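Local atomic coordinates of UPF0678 fatty acid-binding protein-like protein ERS007657_00996 (Mycobacterium tuberculosis, PDB entry 6R3W), a protein that binds one ferric heme b in a wide cleft of its beta-barrel and probably isomerises peroxynitrite to nitrate, detoxifying a reactive nitrogen species. Residues 65-70 / 81-86; 37-42 / 49-54. All blocks are in the same frame, centred on the assembly; numbering follows the deposited sequence. Where two conformers were deposited one is given.

Contact 1. Residues 65-70 / 81-86; sequences HSETGY and LVLAHP. With HEM (protoporphyrin IX containing Fe), chain B.
The imidazoles of His65 and His85 meet rim to rim, their planes turned 36° from each other, while the heme covers one face of each. Heme CHC sits over the centre of the His65 ring, 3.6 Å above its plane, and vinyl carbon CBC lies 3.9 Å above the centre of the His85 ring. At the edges, His65 NE2 and His85 ND1 share a hydrogen bond of 2.8 Å, in which either may donate. These residues stand where an antiparallel hairpin of the nitrobindin barrel reaches the heme cleft. His65 CG, anti to the backbone N (chi1 178°), carries the ring toward the heme and His85. Histidine suits both positions, offering a flat face to the porphyrin and two polar edge atoms: His85 ND1 faces His65, and NE2 is hydrogen-bonded to Glu91. Glu67 lies beside His85, pointing the same way, OE1 3.1 Å from His85 CE1 near the imidazole plane; Tyr51 and Arg130 hold OE2. Leu83 passes Glu67 at an angle, its CD1 3.9 Å from Glu67 CD. Farther off, two backbone hydrogen bonds each pair Thr68 with Ala84 and Tyr70 with Val82, side chains on the outer face. Between them glycine suits Gly69, where a CB would run into Val82 O; Gly69 CA makes a CA-H...O contact of 3.2 Å with Val82 O. Near the heme end Pro86 CD packs tightly, 2.9 Å from Ser66 O.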
# COMPACT_ATOMS: atom_id res chain seq x y z
N HIS A 65 -0.30 -9.07 9.06
CA HIS A 65 0.40 -8.86 7.79
C HIS A 65 1.48 -7.78 7.97
O HIS A 65 1.28 -6.83 8.75
CB HIS A 65 -0.62 -8.49 6.71
CG HIS A 65 -0.02 -8.19 5.37
ND1 HIS A 65 0.23 -6.90 4.93
CD2 HIS A 65 0.36 -9.02 4.38
CE1 HIS A 65 0.68 -6.96 3.69
NE2 HIS A 65 0.81 -8.27 3.34
N SER A 66 2.52 -7.85 7.16
CA SER A 66 3.44 -6.72 6.95
C SER A 66 3.76 -6.68 5.45
O SER A 66 3.46 -7.65 4.75
CB SER A 66 4.67 -6.83 7.80
OG SER A 66 5.38 -8.01 7.47
N GLU A 67 4.32 -5.58 4.99
CA GLU A 67 4.87 -5.49 3.63
C GLU A 67 5.99 -4.48 3.66
O GLU A 67 6.01 -3.61 4.54
CB GLU A 67 3.78 -5.18 2.60
CG GLU A 67 2.98 -3.94 2.93
CD GLU A 67 1.75 -3.67 2.05
OE1 GLU A 67 1.12 -4.67 1.58
OE2 GLU A 67 1.38 -2.50 1.89
N THR A 68 6.87 -4.56 2.69
CA THR A 68 8.06 -3.71 2.64
C THR A 68 8.48 -3.54 1.18
O THR A 68 8.43 -4.53 0.42
CB THR A 68 9.16 -4.28 3.54
OG1 THR A 68 10.23 -3.32 3.58
CG2 THR A 68 9.64 -5.64 3.10
N GLY A 69 8.99 -2.38 0.85
CA GLY A 69 9.53 -2.13 -0.48
C GLY A 69 9.63 -0.67 -0.77
O GLY A 69 10.11 0.09 0.10
N TYR A 70 9.29 -0.29 -1.99
CA TYR A 70 9.66 1.01 -2.56
C TYR A 70 8.51 1.56 -3.39
O TYR A 70 7.83 0.80 -4.09
CB TYR A 70 10.93 0.87 -3.40
CG TYR A 70 12.04 0.18 -2.66
CD1 TYR A 70 12.84 0.87 -1.77
CD2 TYR A 70 12.26 -1.18 -2.81
CE1 TYR A 70 13.80 0.22 -1.00
CE2 TYR A 70 13.24 -1.83 -2.09
CZ TYR A 70 14.01 -1.14 -1.18
OH TYR A 70 14.98 -1.81 -0.49
N LEU A 81 4.95 0.71 -7.44
CA LEU A 81 5.01 0.24 -6.03
C LEU A 81 5.50 -1.20 -6.05
O LEU A 81 4.88 -2.04 -6.70
CB LEU A 81 3.62 0.34 -5.39
CG LEU A 81 3.51 -0.17 -3.96
CD1 LEU A 81 4.37 0.66 -2.99
CD2 LEU A 81 2.06 -0.15 -3.52
N VAL A 82 6.64 -1.43 -5.42
CA VAL A 82 7.39 -2.69 -5.50
C VAL A 82 7.47 -3.29 -4.10
O VAL A 82 8.07 -2.65 -3.23
CB VAL A 82 8.79 -2.41 -6.05
CG1 VAL A 82 9.59 -3.69 -6.23
CG2 VAL A 82 8.75 -1.63 -7.36
N LEU A 83 6.82 -4.43 -3.87
CA LEU A 83 6.63 -4.93 -2.49
C LEU A 83 6.95 -6.42 -2.37
O LEU A 83 6.64 -7.21 -3.27
CB LEU A 83 5.20 -4.72 -2.02
CG LEU A 83 4.73 -3.28 -1.87
CD1 LEU A 83 3.26 -3.26 -1.51
CD2 LEU A 83 5.57 -2.52 -0.86
N ALA A 84 7.48 -6.78 -1.21
CA ALA A 84 7.57 -8.14 -0.68
C ALA A 84 6.57 -8.33 0.45
O ALA A 84 6.36 -7.38 1.26
CB ALA A 84 8.97 -8.41 -0.20
N HIS A 85 6.00 -9.51 0.53
CA HIS A 85 5.05 -9.94 1.57
C HIS A 85 5.57 -11.19 2.25
O HIS A 85 6.06 -12.13 1.59
CB HIS A 85 3.68 -10.25 0.95
CG HIS A 85 3.06 -9.09 0.26
ND1 HIS A 85 2.18 -8.24 0.90
CD2 HIS A 85 3.15 -8.67 -1.02
CE1 HIS A 85 1.82 -7.30 0.06
NE2 HIS A 85 2.40 -7.53 -1.11
N PRO A 86 5.38 -11.30 3.57
CA PRO A 86 5.91 -12.44 4.32
C PRO A 86 5.11 -13.72 4.09
O PRO A 86 5.55 -14.77 4.53
CB PRO A 86 5.78 -11.97 5.78
CG PRO A 86 4.60 -11.03 5.76
CD PRO A 86 4.76 -10.28 4.45
CHA HEM B . -6.59 -13.67 4.26
CHB HEM B . -5.38 -9.91 6.99
CHC HEM B . -3.06 -7.87 3.22
CHD HEM B . -3.88 -11.90 0.63
C1A HEM B . -6.45 -12.82 5.32
C2A HEM B . -6.91 -13.10 6.65
C3A HEM B . -6.56 -12.04 7.41
C4A HEM B . -5.90 -11.11 6.57
CMA HEM B . -6.78 -11.88 8.89
CAA HEM B . -7.64 -14.34 7.10
CBA HEM B . -6.75 -15.20 7.99
CGA HEM B . -5.56 -15.67 7.23
O1A HEM B . -4.42 -15.38 7.64
O2A HEM B . -5.70 -16.38 6.21
C1B HEM B . -4.69 -9.00 6.17
C2B HEM B . -4.15 -7.76 6.65
C3B HEM B . -3.53 -7.15 5.57
C4B HEM B . -3.64 -8.09 4.45
CMB HEM B . -4.26 -7.23 8.06
CAB HEM B . -2.87 -5.83 5.47
CBB HEM B . -3.27 -4.80 6.20
C1C HEM B . -3.05 -8.82 2.19
C2C HEM B . -2.39 -8.67 0.95
C3C HEM B . -2.57 -9.84 0.26
C4C HEM B . -3.43 -10.67 1.04
CMC HEM B . -1.65 -7.44 0.53
CAC HEM B . -1.98 -10.25 -1.03
CBC HEM B . -0.69 -10.03 -1.33
C1D HEM B . -4.74 -12.69 1.39
C2D HEM B . -5.24 -13.99 0.95
C3D HEM B . -5.98 -14.48 1.95
C4D HEM B . -5.96 -13.47 3.02
CMD HEM B . -4.92 -14.68 -0.35
CAD HEM B . -6.33 -15.94 2.10
CBD HEM B . -7.69 -16.20 1.63
CGD HEM B . -7.99 -17.69 1.74
O1D HEM B . -7.33 -18.58 2.38
O2D HEM B . -8.92 -18.03 1.15
NA HEM B . -5.81 -11.59 5.31
NB HEM B . -4.35 -9.16 4.87
NC HEM B . -3.71 -10.02 2.22
ND HEM B . -5.19 -12.41 2.66
FE HEM B . -4.85 -10.80 3.73
O HOH W 1 -3.04 -11.72 4.44

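Contact 2. Residues 37-42 / 49-54; sequences EEVVFA and LTYTQQ
Leu49 packs obliquely across Phe41, CD1 to CD1 at 3.9 Å. Thr50 faces the other side of the sheet: chi1 of 65° puts OG1 between the backbone N and the carbonyl carbon, 3.4 Å from Ala42 CB. There the hydroxyl shares water 4 with Val40 O, which suits a small polar side chain on an outer surface. Tyr51 turns inward again, its CD1 3.4 Å above the plane of the Phe41 ring, offset toward the rim, the rings inclined at 34°. Val39 CG1 touches the edge of the tyrosine ring at CE1, 3.7 Å away. Tyr51 OH is probably hydrogen-bonded to Glu67 OE2 and accepts a bond from water 2, which also donates to Glu37 OE2. The inner side of this hairpin of the heme-binding antiparallel barrel carries Phe41, Tyr51 and Val39 together with the polar Glu37 and Gln53. Thr52, joined to Val40 by two backbone hydrogen bonds, turns outward, its hydroxyl sharing water 3 with Glu38 O. The long Gln53 side chain reaches the heme pocket, crossing Glu37 at about a right angle, amide and carboxylate planes 85° apart; Glu37 OE1 is hydrogen-bonded to Tyr141 OH. Gln54 and Glu38 exchange backbone N-to-O hydrogen bonds, both 2.9 Å.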
# COMPACT_ATOMS: atom_id res chain seq x y z
N GLU A 37 -2.48 -0.50 12.22
CA GLU A 37 -1.48 -0.38 11.15
C GLU A 37 -0.52 0.74 11.49
O GLU A 37 -0.98 1.84 11.86
CB GLU A 37 -2.17 -0.13 9.82
CG GLU A 37 -1.22 0.08 8.66
CD GLU A 37 -1.88 0.02 7.31
OE1 GLU A 37 -3.12 -0.15 7.26
OE2 GLU A 37 -1.16 0.16 6.30
N GLU A 38 0.77 0.49 11.26
CA GLU A 38 1.85 1.48 11.32
C GLU A 38 2.59 1.46 9.98
O GLU A 38 3.01 0.36 9.55
CB GLU A 38 2.82 1.17 12.46
CG GLU A 38 2.18 1.14 13.83
CD GLU A 38 2.39 2.40 14.64
OE1 GLU A 38 3.16 3.27 14.18
OE2 GLU A 38 1.75 2.54 15.71
N VAL A 39 2.79 2.64 9.40
CA VAL A 39 3.49 2.80 8.11
C VAL A 39 4.59 3.85 8.27
O VAL A 39 4.39 4.84 8.98
CB VAL A 39 2.49 3.21 7.03
CG1 VAL A 39 3.16 3.92 5.88
CG2 VAL A 39 1.68 2.00 6.57
N VAL A 40 5.71 3.61 7.62
CA VAL A 40 6.77 4.64 7.50
C VAL A 40 7.12 4.82 6.04
O VAL A 40 7.43 3.82 5.37
CB VAL A 40 8.01 4.30 8.33
CG1 VAL A 40 9.07 5.38 8.17
CG2 VAL A 40 7.69 4.09 9.80
N PHE A 41 7.13 6.06 5.58
CA PHE A 41 7.72 6.46 4.28
C PHE A 41 8.97 7.28 4.55
O PHE A 41 8.92 8.21 5.38
CB PHE A 41 6.75 7.30 3.47
CG PHE A 41 5.60 6.55 2.86
CD1 PHE A 41 5.76 5.83 1.69
CD2 PHE A 41 4.32 6.66 3.39
CE1 PHE A 41 4.68 5.20 1.09
CE2 PHE A 41 3.25 6.02 2.80
CZ PHE A 41 3.42 5.32 1.63
N ALA A 42 10.06 6.94 3.87
CA ALA A 42 11.32 7.68 3.99
C ALA A 42 12.02 7.69 2.62
O ALA A 42 11.42 7.24 1.64
CB ALA A 42 12.17 7.05 5.06
N LEU A 49 10.58 6.48 -2.69
CA LEU A 49 10.38 6.39 -1.24
C LEU A 49 10.62 4.95 -0.81
O LEU A 49 10.22 4.01 -1.52
CB LEU A 49 8.95 6.81 -0.87
CG LEU A 49 8.55 8.22 -1.27
CD1 LEU A 49 7.11 8.47 -0.89
CD2 LEU A 49 9.46 9.25 -0.64
N THR A 50 11.21 4.77 0.36
CA THR A 50 11.15 3.50 1.09
C THR A 50 9.81 3.44 1.82
O THR A 50 9.31 4.49 2.27
CB THR A 50 12.33 3.34 2.04
OG1 THR A 50 12.24 4.35 3.06
CG2 THR A 50 13.65 3.46 1.32
N TYR A 51 9.28 2.24 1.98
CA TYR A 51 7.95 2.03 2.56
C TYR A 51 7.95 0.75 3.36
O TYR A 51 8.34 -0.30 2.84
CB TYR A 51 6.90 1.98 1.46
CG TYR A 51 5.55 1.44 1.87
CD1 TYR A 51 4.68 2.14 2.69
CD2 TYR A 51 5.20 0.15 1.52
CE1 TYR A 51 3.47 1.60 3.07
CE2 TYR A 51 3.97 -0.39 1.88
CZ TYR A 51 3.10 0.34 2.65
OH TYR A 51 1.90 -0.20 3.04
N THR A 52 7.44 0.82 4.58
CA THR A 52 7.19 -0.37 5.39
C THR A 52 5.85 -0.25 6.10
O THR A 52 5.51 0.85 6.54
CB THR A 52 8.32 -0.62 6.38
OG1 THR A 52 8.41 0.57 7.18
CG2 THR A 52 9.63 -0.93 5.67
N GLN A 53 5.21 -1.39 6.27
CA GLN A 53 3.92 -1.53 6.95
C GLN A 53 4.05 -2.66 7.96
O GLN A 53 4.54 -3.74 7.57
CB GLN A 53 2.80 -1.85 5.94
CG GLN A 53 1.44 -2.10 6.59
CD GLN A 53 0.56 -2.99 5.76
OE1 GLN A 53 -0.45 -2.56 5.20
NE2 GLN A 53 0.91 -4.27 5.70
N GLN A 54 3.52 -2.47 9.15
CA GLN A 54 3.25 -3.57 10.10
C GLN A 54 1.82 -3.46 10.58
O GLN A 54 1.39 -2.37 10.96
CB GLN A 54 4.22 -3.59 11.27
CG GLN A 54 4.04 -4.81 12.19
CD GLN A 54 4.32 -6.14 11.51
OE1 GLN A 54 5.47 -6.44 11.15
NE2 GLN A 54 3.32 -7.02 11.51
O HOH W 2 -0.57 1.04 3.66
O HOH W 3 6.11 0.25 9.48
O HOH W 4 10.35 3.52 5.07

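How the contacts relate
The two hairpins follow one another in the chain and lie side by side in the barrel, their centres about 9 Å apart, with strands 48-57 and 63-73 as the shared seam. Across it Tyr51 OH and Glu67 OE2 come to 2.6 Å, so the water-linked interior of contact 2 continues into the carboxylate beside the histidines of contact 1. At the pocket His65 ND1 lies 2.8 Å from Gln53 NE2 as modelled; the amide may be turned over, so its bonding stays open. Contact 1 supplies His65 and His85 to the heme pocket, contact 2 Gln53, whose side chain is about 4 Å from the heme. The side chain of His65 is about 7 Å from that of His155, the predicted axial ligand.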